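Local atomic coordinates of 3-oxosteroid 1-dehydrogenase (Sterolibacterium denitrificans, PDB entry 7P18), a protein that probably catalyses the FAD-dependent 1,2-dehydrogenation of 3-oxosteroids, passing the electrons to an acceptor. Residues 63-77 / 117-130. Numbering follows the deposited sequence.
Sequences IKDSFDEALTYLKAA and DYYQHLPGAKPGGR
Two groups grip the ammonium of Lys126 from the far side of the contact: Lys126 NZ gives one hydrogen bond to Lys64 O at 2.8 Å and a salt bridge to Glu69 OE2, also at 2.8 Å. The carboxylate is met from above its plane, and the lysine chain bends at chi2 (-69°) to get there. Beside it, Arg130 takes Asp65 side-on. Arg130 NE points almost straight at Asp65 OD2 (2.9 Å, 178°), while NH2 reaches OD1, both on the syn side; Asn57 N also binds OD2. Both terminal nitrogens of Arg130 converge on Gly124 O, and NH1 forms a salt bridge to Asp117 OD2, though as a hydrogen bond it is weak. A leucine in place of Arg130 would probably leave Asp65 and Asp117 without their shared countercharge and Gly124 O without two donors. CB of Ala70 lies over one guanidinium face. Further along the helix, the Tyr73 ring swings out with CG anti to the backbone N (chi1 -173°), and Ala125 CB packs 3.7 Å from its CE1. The buried Tyr73 OH accepts from Tyr119 N at 3.1 Å and also bonds Pro537 O. Leu122 CD1 and Pro123 finish the seam against Ala76, Ala77 and Thr72. This is a salt-bridge network joined to apolar helix-on-loop packing: it fastens helix 67-78 to the loop between strands 109-111 and 131-138, whose Tyr118 side chain comes within about 4 Å of the bound androstadienedione.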
ATOM      1  N   ILE A  63       6.944   7.611 -22.634  1.00 23.40           N
ATOM      2  CA  ILE A  63       6.146   8.773 -23.081  1.00 23.60           C
ATOM      3  C   ILE A  63       6.704  10.037 -22.425  1.00 22.75           C
ATOM      4  O   ILE A  63       7.457   9.965 -21.425  1.00 22.10           O
ATOM      5  CB  ILE A  63       4.657   8.557 -22.795  1.00 25.04           C
ATOM      6  CG1 ILE A  63       4.370   8.380 -21.294  1.00 27.60           C
ATOM      7  CG2 ILE A  63       4.129   7.400 -23.628  1.00 27.51           C
ATOM      8  CD1 ILE A  63       2.901   8.458 -20.967  1.00 29.98           C
ATOM      9  N   LYS A  64       6.318  11.193 -22.937  1.00 23.15           N
ATOM     10  CA  LYS A  64       6.904  12.443 -22.407  1.00 24.56           C
ATOM     11  C   LYS A  64       6.121  12.887 -21.166  1.00 25.44           C
ATOM     12  O   LYS A  64       4.894  12.745 -21.106  1.00 26.08           O
ATOM     13  CB  LYS A  64       7.035  13.537 -23.471  1.00 29.62           C
ATOM     14  CG  LYS A  64       8.346  14.339 -23.386  1.00 31.03           C
ATOM     15  CD  LYS A  64       9.638  13.507 -23.580  1.00 30.11           C
ATOM     16  CE  LYS A  64      10.885  14.248 -23.135  1.00 28.37           C
ATOM     17  NZ  LYS A  64      12.136  13.547 -23.599  1.00 28.35           N
ATOM     18  N   ASP A  65       6.861  13.448 -20.226  1.00 22.67           N
ATOM     19  CA  ASP A  65       6.345  13.976 -18.944  1.00 24.10           C
ATOM     20  C   ASP A  65       7.172  15.211 -18.589  1.00 25.76           C
ATOM     21  O   ASP A  65       8.162  15.536 -19.303  1.00 23.18           O
ATOM     22  CB  ASP A  65       6.444  12.894 -17.866  1.00 22.65           C
ATOM     23  CG  ASP A  65       5.517  13.108 -16.679  1.00 24.22           C
ATOM     24  OD1 ASP A  65       4.743  14.084 -16.698  1.00 22.61           O
ATOM     25  OD2 ASP A  65       5.622  12.307 -15.717  1.00 20.80           O
ATOM     26  N   SER A  66       6.775  15.912 -17.549  1.00 24.58           N
ATOM     27  CA  SER A  66       7.468  17.142 -17.129  1.00 26.46           C
ATOM     28  C   SER A  66       7.112  17.465 -15.699  1.00 27.70           C
ATOM     29  O   SER A  66       6.008  17.107 -15.249  1.00 24.68           O
ATOM     30  CB  SER A  66       7.122  18.320 -18.026  1.00 24.93           C
ATOM     31  OG  SER A  66       5.760  18.662 -17.991  1.00 23.97           O
ATOM     32  N   PHE A  67       8.027  18.171 -15.068  1.00 27.37           N
ATOM     33  CA  PHE A  67       7.864  18.738 -13.720  1.00 28.23           C
ATOM     34  C   PHE A  67       6.556  19.540 -13.673  1.00 25.23           C
ATOM     35  O   PHE A  67       5.749  19.373 -12.722  1.00 23.41           O
ATOM     36  CB  PHE A  67       9.085  19.593 -13.393  1.00 28.28           C
ATOM     37  CG  PHE A  67       9.056  20.193 -12.013  1.00 26.57           C
ATOM     38  CD1 PHE A  67       8.415  21.395 -11.778  1.00 29.73           C
ATOM     39  CD2 PHE A  67       9.683  19.552 -10.963  1.00 26.21           C
ATOM     40  CE1 PHE A  67       8.419  21.971 -10.510  1.00 25.40           C
ATOM     41  CE2 PHE A  67       9.668  20.101  -9.692  1.00 26.20           C
ATOM     42  CZ  PHE A  67       9.045  21.313  -9.473  1.00 27.44           C
ATOM     43  N   ASP A  68       6.332  20.422 -14.634  1.00 24.80           N
ATOM     44  CA  ASP A  68       5.151  21.330 -14.553  1.00 24.54           C
ATOM     45  C   ASP A  68       3.833  20.543 -14.707  1.00 24.48           C
ATOM     46  O   ASP A  68       2.851  20.881 -14.016  1.00 22.15           O
ATOM     47  CB  ASP A  68       5.219  22.445 -15.588  1.00 26.78           C
ATOM     48  CG  ASP A  68       4.249  23.565 -15.289  1.00 26.79           C
ATOM     49  OD1 ASP A  68       4.316  24.121 -14.172  1.00 28.74           O
ATOM     50  OD2 ASP A  68       3.376  23.782 -16.124  1.00 29.88           O
ATOM     51  N   GLU A  69       3.772  19.538 -15.577  1.00 23.39           N
ATOM     52  CA  GLU A  69       2.545  18.700 -15.696  1.00 22.59           C
ATOM     53  C   GLU A  69       2.278  17.967 -14.358  1.00 19.78           C
ATOM     54  O   GLU A  69       1.093  17.923 -13.926  1.00 20.48           O
ATOM     55  CB  GLU A  69       2.666  17.695 -16.847  1.00 23.72           C
ATOM     56  CG  GLU A  69       2.497  18.312 -18.222  1.00 26.35           C
ATOM     57  CD  GLU A  69       2.986  17.365 -19.282  1.00 22.32           C
ATOM     58  OE1 GLU A  69       4.221  17.129 -19.322  1.00 27.94           O
ATOM     59  OE2 GLU A  69       2.131  16.803 -19.997  1.00 22.64           O
ATOM     60  N   ALA A  70       3.317  17.393 -13.746  1.00 21.22           N
ATOM     61  CA  ALA A  70       3.234  16.645 -12.481  1.00 22.48           C
ATOM     62  C   ALA A  70       2.788  17.591 -11.362  1.00 22.83           C
ATOM     63  O   ALA A  70       1.988  17.169 -10.489  1.00 20.63           O
ATOM     64  CB  ALA A  70       4.531  15.948 -12.186  1.00 21.26           C
ATOM     65  N   LEU A  71       3.256  18.828 -11.375  1.00 21.12           N
ATOM     66  CA  LEU A  71       2.845  19.817 -10.344  1.00 22.19           C
ATOM     67  C   LEU A  71       1.374  20.175 -10.562  1.00 20.71           C
ATOM     68  O   LEU A  71       0.632  20.266  -9.570  1.00 24.16           O
ATOM     69  CB  LEU A  71       3.742  21.070 -10.379  1.00 22.37           C
ATOM     70  CG  LEU A  71       3.359  22.152  -9.365  1.00 22.00           C
ATOM     71  CD1 LEU A  71       3.545  21.650  -7.938  1.00 23.04           C
ATOM     72  CD2 LEU A  71       4.165  23.423  -9.589  1.00 25.01           C
ATOM     73  N   THR A  72       0.930  20.373 -11.805  1.00 21.24           N
ATOM     74  CA  THR A  72      -0.484  20.646 -12.120  1.00 20.26           C
ATOM     75  C   THR A  72      -1.365  19.539 -11.521  1.00 21.28           C
ATOM     76  O   THR A  72      -2.349  19.830 -10.826  1.00 21.00           O
ATOM     77  CB  THR A  72      -0.651  20.826 -13.628  1.00 23.02           C
ATOM     78  OG1 THR A  72      -0.000  22.056 -13.978  1.00 23.85           O
ATOM     79  CG2 THR A  72      -2.104  20.854 -14.033  1.00 22.38           C
ATOM     80  N   TYR A  73      -1.011  18.302 -11.804  1.00 20.45           N
ATOM     81  CA  TYR A  73      -1.712  17.100 -11.297  1.00 18.48           C
ATOM     82  C   TYR A  73      -1.726  17.090  -9.760  1.00 18.84           C
ATOM     83  O   TYR A  73      -2.820  16.911  -9.211  1.00 19.60           O
ATOM     84  CB  TYR A  73      -1.078  15.864 -11.886  1.00 18.13           C
ATOM     85  CG  TYR A  73      -1.784  14.572 -11.586  1.00 18.40           C
ATOM     86  CD1 TYR A  73      -2.961  14.239 -12.235  1.00 19.37           C
ATOM     87  CD2 TYR A  73      -1.259  13.666 -10.685  1.00 22.40           C
ATOM     88  CE1 TYR A  73      -3.608  13.027 -12.005  1.00 20.42           C
ATOM     89  CE2 TYR A  73      -1.893  12.455 -10.449  1.00 19.43           C
ATOM     90  CZ  TYR A  73      -3.046  12.114 -11.132  1.00 19.88           C
ATOM     91  OH  TYR A  73      -3.680  10.903 -10.899  1.00 18.82           O
ATOM     92  N   LEU A  74      -0.585  17.249  -9.094  1.00 19.15           N
ATOM     93  CA  LEU A  74      -0.541  17.214  -7.605  1.00 19.73           C
ATOM     94  C   LEU A  74      -1.309  18.396  -7.000  1.00 21.21           C
ATOM     95  O   LEU A  74      -1.973  18.211  -5.976  1.00 22.00           O
ATOM     96  CB  LEU A  74       0.899  17.130  -7.106  1.00 20.31           C
ATOM     97  CG  LEU A  74       1.564  15.771  -7.316  1.00 21.35           C
ATOM     98  CD1 LEU A  74       2.916  15.780  -6.660  1.00 22.79           C
ATOM     99  CD2 LEU A  74       0.660  14.665  -6.750  1.00 23.73           C
ATOM    100  N   LYS A  75      -1.252  19.596  -7.587  1.00 20.31           N
ATOM    101  CA  LYS A  75      -2.014  20.743  -7.042  1.00 21.53           C
ATOM    102  C   LYS A  75      -3.504  20.443  -7.200  1.00 21.69           C
ATOM    103  O   LYS A  75      -4.266  20.677  -6.275  1.00 22.98           O
ATOM    104  CB  LYS A  75      -1.606  22.062  -7.727  1.00 19.28           C
ATOM    105  CG  LYS A  75      -0.254  22.579  -7.273  1.00 22.07           C
ATOM    106  CD  LYS A  75       0.157  23.821  -8.050  1.00 23.48           C
ATOM    107  CE  LYS A  75      -0.725  25.015  -7.732  1.00 25.28           C
ATOM    108  NZ  LYS A  75      -0.498  25.462  -6.336  1.00 28.15           N
ATOM    109  N   ALA A  76      -3.916  19.899  -8.321  1.00 19.39           N
ATOM    110  CA  ALA A  76      -5.323  19.530  -8.558  1.00 21.77           C
ATOM    111  C   ALA A  76      -5.732  18.453  -7.551  1.00 21.86           C
ATOM    112  O   ALA A  76      -6.835  18.554  -7.001  1.00 24.14           O
ATOM    113  CB  ALA A  76      -5.519  19.076  -9.978  1.00 23.36           C
ATOM    114  N   ALA A  77      -4.873  17.475  -7.275  1.00 23.95           N
ATOM    115  CA  ALA A  77      -5.265  16.310  -6.453  1.00 21.91           C
ATOM    116  C   ALA A  77      -5.272  16.700  -4.977  1.00 21.04           C
ATOM    117  O   ALA A  77      -6.123  16.163  -4.233  1.00 21.78           O
ATOM    118  CB  ALA A  77      -4.361  15.151  -6.712  1.00 21.47           C
ATOM    119  N   ASP A 117      -2.170   6.686 -14.279  1.00 22.01           N
ATOM    120  CA  ASP A 117      -2.448   7.507 -13.072  1.00 19.54           C
ATOM    121  C   ASP A 117      -3.922   7.318 -12.661  1.00 20.08           C
ATOM    122  O   ASP A 117      -4.790   7.072 -13.516  1.00 19.02           O
ATOM    123  CB  ASP A 117      -2.128   8.967 -13.330  1.00 19.11           C
ATOM    124  CG  ASP A 117      -0.641   9.253 -13.445  1.00 21.25           C
ATOM    125  OD1 ASP A 117       0.176   8.376 -13.056  1.00 20.40           O
ATOM    126  OD2 ASP A 117      -0.328  10.349 -13.913  1.00 22.18           O
ATOM    127  N   TYR A 118      -4.226   7.461 -11.373  1.00 20.30           N
ATOM    128  CA  TYR A 118      -5.583   7.114 -10.859  1.00 21.69           C
ATOM    129  C   TYR A 118      -6.650   8.130 -11.236  1.00 20.85           C
ATOM    130  O   TYR A 118      -7.823   7.807 -11.116  1.00 22.39           O
ATOM    131  CB  TYR A 118      -5.491   6.873  -9.350  1.00 21.84           C
ATOM    132  CG  TYR A 118      -4.885   5.541  -8.969  1.00 22.07           C
ATOM    133  CD1 TYR A 118      -4.238   4.705  -9.877  1.00 20.74           C
ATOM    134  CD2 TYR A 118      -4.946   5.116  -7.656  1.00 26.85           C
ATOM    135  CE1 TYR A 118      -3.666   3.503  -9.489  1.00 22.58           C
ATOM    136  CE2 TYR A 118      -4.400   3.912  -7.253  1.00 28.45           C
ATOM    137  CZ  TYR A 118      -3.780   3.086  -8.171  1.00 26.39           C
ATOM    138  OH  TYR A 118      -3.234   1.914  -7.716  1.00 27.11           O
ATOM    139  N   TYR A 119      -6.298   9.385 -11.528  1.00 20.86           N
ATOM    140  CA  TYR A 119      -7.276  10.466 -11.739  1.00 19.81           C
ATOM    141  C   TYR A 119      -7.144  10.979 -13.177  1.00 23.27           C
ATOM    142  O   TYR A 119      -6.529  12.027 -13.418  1.00 20.95           O
ATOM    143  CB  TYR A 119      -7.084  11.608 -10.736  1.00 20.79           C
ATOM    144  CG  TYR A 119      -7.099  11.230  -9.278  1.00 20.32           C
ATOM    145  CD1 TYR A 119      -8.166  10.551  -8.694  1.00 23.20           C
ATOM    146  CD2 TYR A 119      -6.049  11.586  -8.458  1.00 19.01           C
ATOM    147  CE1 TYR A 119      -8.147  10.211  -7.338  1.00 22.31           C
ATOM    148  CE2 TYR A 119      -6.028  11.263  -7.111  1.00 20.24           C
ATOM    149  CZ  TYR A 119      -7.108  10.622  -6.538  1.00 20.61           C
ATOM    150  OH  TYR A 119      -7.050  10.336  -5.205  1.00 19.80           O
ATOM    151  N   GLN A 120      -7.656  10.214 -14.142  1.00 22.09           N
ATOM    152  CA  GLN A 120      -7.457  10.541 -15.569  1.00 22.15           C
ATOM    153  C   GLN A 120      -8.211  11.844 -15.894  1.00 23.62           C
ATOM    154  O   GLN A 120      -7.849  12.500 -16.888  1.00 25.57           O
ATOM    155  CB  GLN A 120      -7.934   9.390 -16.449  1.00 21.98           C
ATOM    156  CG  GLN A 120      -7.005   8.188 -16.393  1.00 20.96           C
ATOM    157  CD  GLN A 120      -5.630   8.465 -16.938  1.00 20.60           C
ATOM    158  OE1 GLN A 120      -5.493   8.950 -18.045  1.00 21.88           O
ATOM    159  NE2 GLN A 120      -4.597   8.200 -16.130  1.00 19.93           N
ATOM    160  N   HIS A 121      -9.214  12.213 -15.105  1.00 21.23           N
ATOM    161  CA  HIS A 121      -9.998  13.458 -15.322  1.00 21.78           C
ATOM    162  C   HIS A 121      -9.229  14.704 -14.854  1.00 23.42           C
ATOM    163  O   HIS A 121      -9.722  15.792 -15.118  1.00 24.72           O
ATOM    164  CB  HIS A 121     -11.324  13.359 -14.615  1.00 24.82           C
ATOM    165  CG  HIS A 121     -11.179  13.124 -13.144  1.00 24.38           C
ATOM    166  ND1 HIS A 121     -11.027  11.829 -12.608  1.00 24.78           N
ATOM    167  CD2 HIS A 121     -11.094  13.977 -12.098  1.00 23.73           C
ATOM    168  CE1 HIS A 121     -10.928  11.926 -11.290  1.00 26.12           C
ATOM    169  NE2 HIS A 121     -10.934  13.220 -10.955  1.00 24.39           N
ATOM    170  N   LEU A 122      -8.146  14.582 -14.092  1.00 21.28           N
ATOM    171  CA  LEU A 122      -7.411  15.773 -13.584  1.00 21.88           C
ATOM    172  C   LEU A 122      -6.400  16.242 -14.616  1.00 23.37           C
ATOM    173  O   LEU A 122      -5.813  15.439 -15.343  1.00 23.07           O
ATOM    174  CB  LEU A 122      -6.740  15.446 -12.251  1.00 20.81           C
ATOM    175  CG  LEU A 122      -7.693  15.298 -11.064  1.00 22.18           C
ATOM    176  CD1 LEU A 122      -6.890  15.138  -9.786  1.00 24.30           C
ATOM    177  CD2 LEU A 122      -8.689  16.471 -10.947  1.00 23.02           C
ATOM    178  N   PRO A 123      -6.104  17.549 -14.682  1.00 21.54           N
ATOM    179  CA  PRO A 123      -5.089  18.027 -15.613  1.00 20.90           C
ATOM    180  C   PRO A 123      -3.727  17.487 -15.206  1.00 23.30           C
ATOM    181  O   PRO A 123      -3.502  17.320 -14.010  1.00 22.28           O
ATOM    182  CB  PRO A 123      -5.152  19.549 -15.487  1.00 20.53           C
ATOM    183  CG  PRO A 123      -5.660  19.749 -14.077  1.00 21.02           C
ATOM    184  CD  PRO A 123      -6.653  18.620 -13.846  1.00 22.54           C
ATOM    185  N   GLY A 124      -2.871  17.178 -16.192  1.00 20.93           N
ATOM    186  CA  GLY A 124      -1.501  16.727 -15.915  1.00 21.14           C
ATOM    187  C   GLY A 124      -1.370  15.228 -15.636  1.00 21.41           C
ATOM    188  O   GLY A 124      -0.247  14.785 -15.307  1.00 22.37           O
ATOM    189  N   ALA A 125      -2.444  14.480 -15.773  1.00 21.33           N
ATOM    190  CA  ALA A 125      -2.496  13.010 -15.629  1.00 21.57           C
ATOM    191  C   ALA A 125      -1.731  12.370 -16.778  1.00 23.10           C
ATOM    192  O   ALA A 125      -1.715  12.949 -17.852  1.00 20.76           O
ATOM    193  CB  ALA A 125      -3.905  12.521 -15.633  1.00 22.35           C
ATOM    194  N   LYS A 126      -1.128  11.215 -16.530  1.00 22.87           N
ATOM    195  CA  LYS A 126      -0.463  10.410 -17.586  1.00 21.20           C
ATOM    196  C   LYS A 126      -1.144   9.054 -17.675  1.00 23.47           C
ATOM    197  O   LYS A 126      -1.696   8.524 -16.692  1.00 20.63           O
ATOM    198  CB  LYS A 126       1.033  10.356 -17.291  1.00 21.35           C
ATOM    199  CG  LYS A 126       1.748  11.687 -17.458  1.00 22.81           C
ATOM    200  CD  LYS A 126       1.834  12.144 -18.934  1.00 21.82           C
ATOM    201  CE  LYS A 126       2.200  13.615 -19.022  1.00 24.17           C
ATOM    202  NZ  LYS A 126       2.455  14.032 -20.427  1.00 26.01           N
ATOM    203  N   PRO A 127      -1.131   8.464 -18.890  1.00 21.89           N
ATOM    204  CA  PRO A 127      -1.754   7.161 -19.129  1.00 22.39           C
ATOM    205  C   PRO A 127      -0.898   5.937 -18.767  1.00 23.68           C
ATOM    206  O   PRO A 127      -1.369   4.818 -18.898  1.00 24.12           O
ATOM    207  CB  PRO A 127      -2.034   7.243 -20.636  1.00 21.09           C
ATOM    208  CG  PRO A 127      -0.900   8.054 -21.168  1.00 21.93           C
ATOM    209  CD  PRO A 127      -0.660   9.125 -20.127  1.00 23.94           C
ATOM    210  N   GLY A 128       0.339   6.159 -18.317  1.00 22.46           N
ATOM    211  CA  GLY A 128       1.242   5.087 -17.878  1.00 21.38           C
ATOM    212  C   GLY A 128       2.598   5.634 -17.542  1.00 21.20           C
ATOM    213  O   GLY A 128       2.844   6.813 -17.812  1.00 23.71           O
ATOM    214  N   GLY A 129       3.430   4.836 -16.906  1.00 22.48           N
ATOM    215  CA  GLY A 129       4.875   5.083 -16.887  1.00 22.38           C
ATOM    216  C   GLY A 129       5.347   5.844 -15.659  1.00 21.99           C
ATOM    217  O   GLY A 129       6.546   5.779 -15.409  1.00 23.45           O
ATOM    218  N   ARG A 130       4.482   6.562 -14.913  1.00 20.38           N
ATOM    219  CA  ARG A 130       4.956   7.233 -13.667  1.00 19.67           C
ATOM    220  C   ARG A 130       5.147   6.202 -12.549  1.00 19.28           C
ATOM    221  O   ARG A 130       6.124   6.289 -11.797  1.00 21.03           O
ATOM    222  CB  ARG A 130       3.987   8.338 -13.230  1.00 21.03           C
ATOM    223  CG  ARG A 130       3.838   9.492 -14.207  1.00 23.12           C
ATOM    224  CD  ARG A 130       3.005  10.598 -13.583  1.00 22.15           C
ATOM    225  NE  ARG A 130       3.149  11.870 -14.268  1.00 22.59           N
ATOM    226  CZ  ARG A 130       2.232  12.842 -14.301  1.00 23.05           C
ATOM    227  NH1 ARG A 130       1.039  12.709 -13.727  1.00 20.76           N
ATOM    228  NH2 ARG A 130       2.539  13.987 -14.892  1.00 21.32           N
TER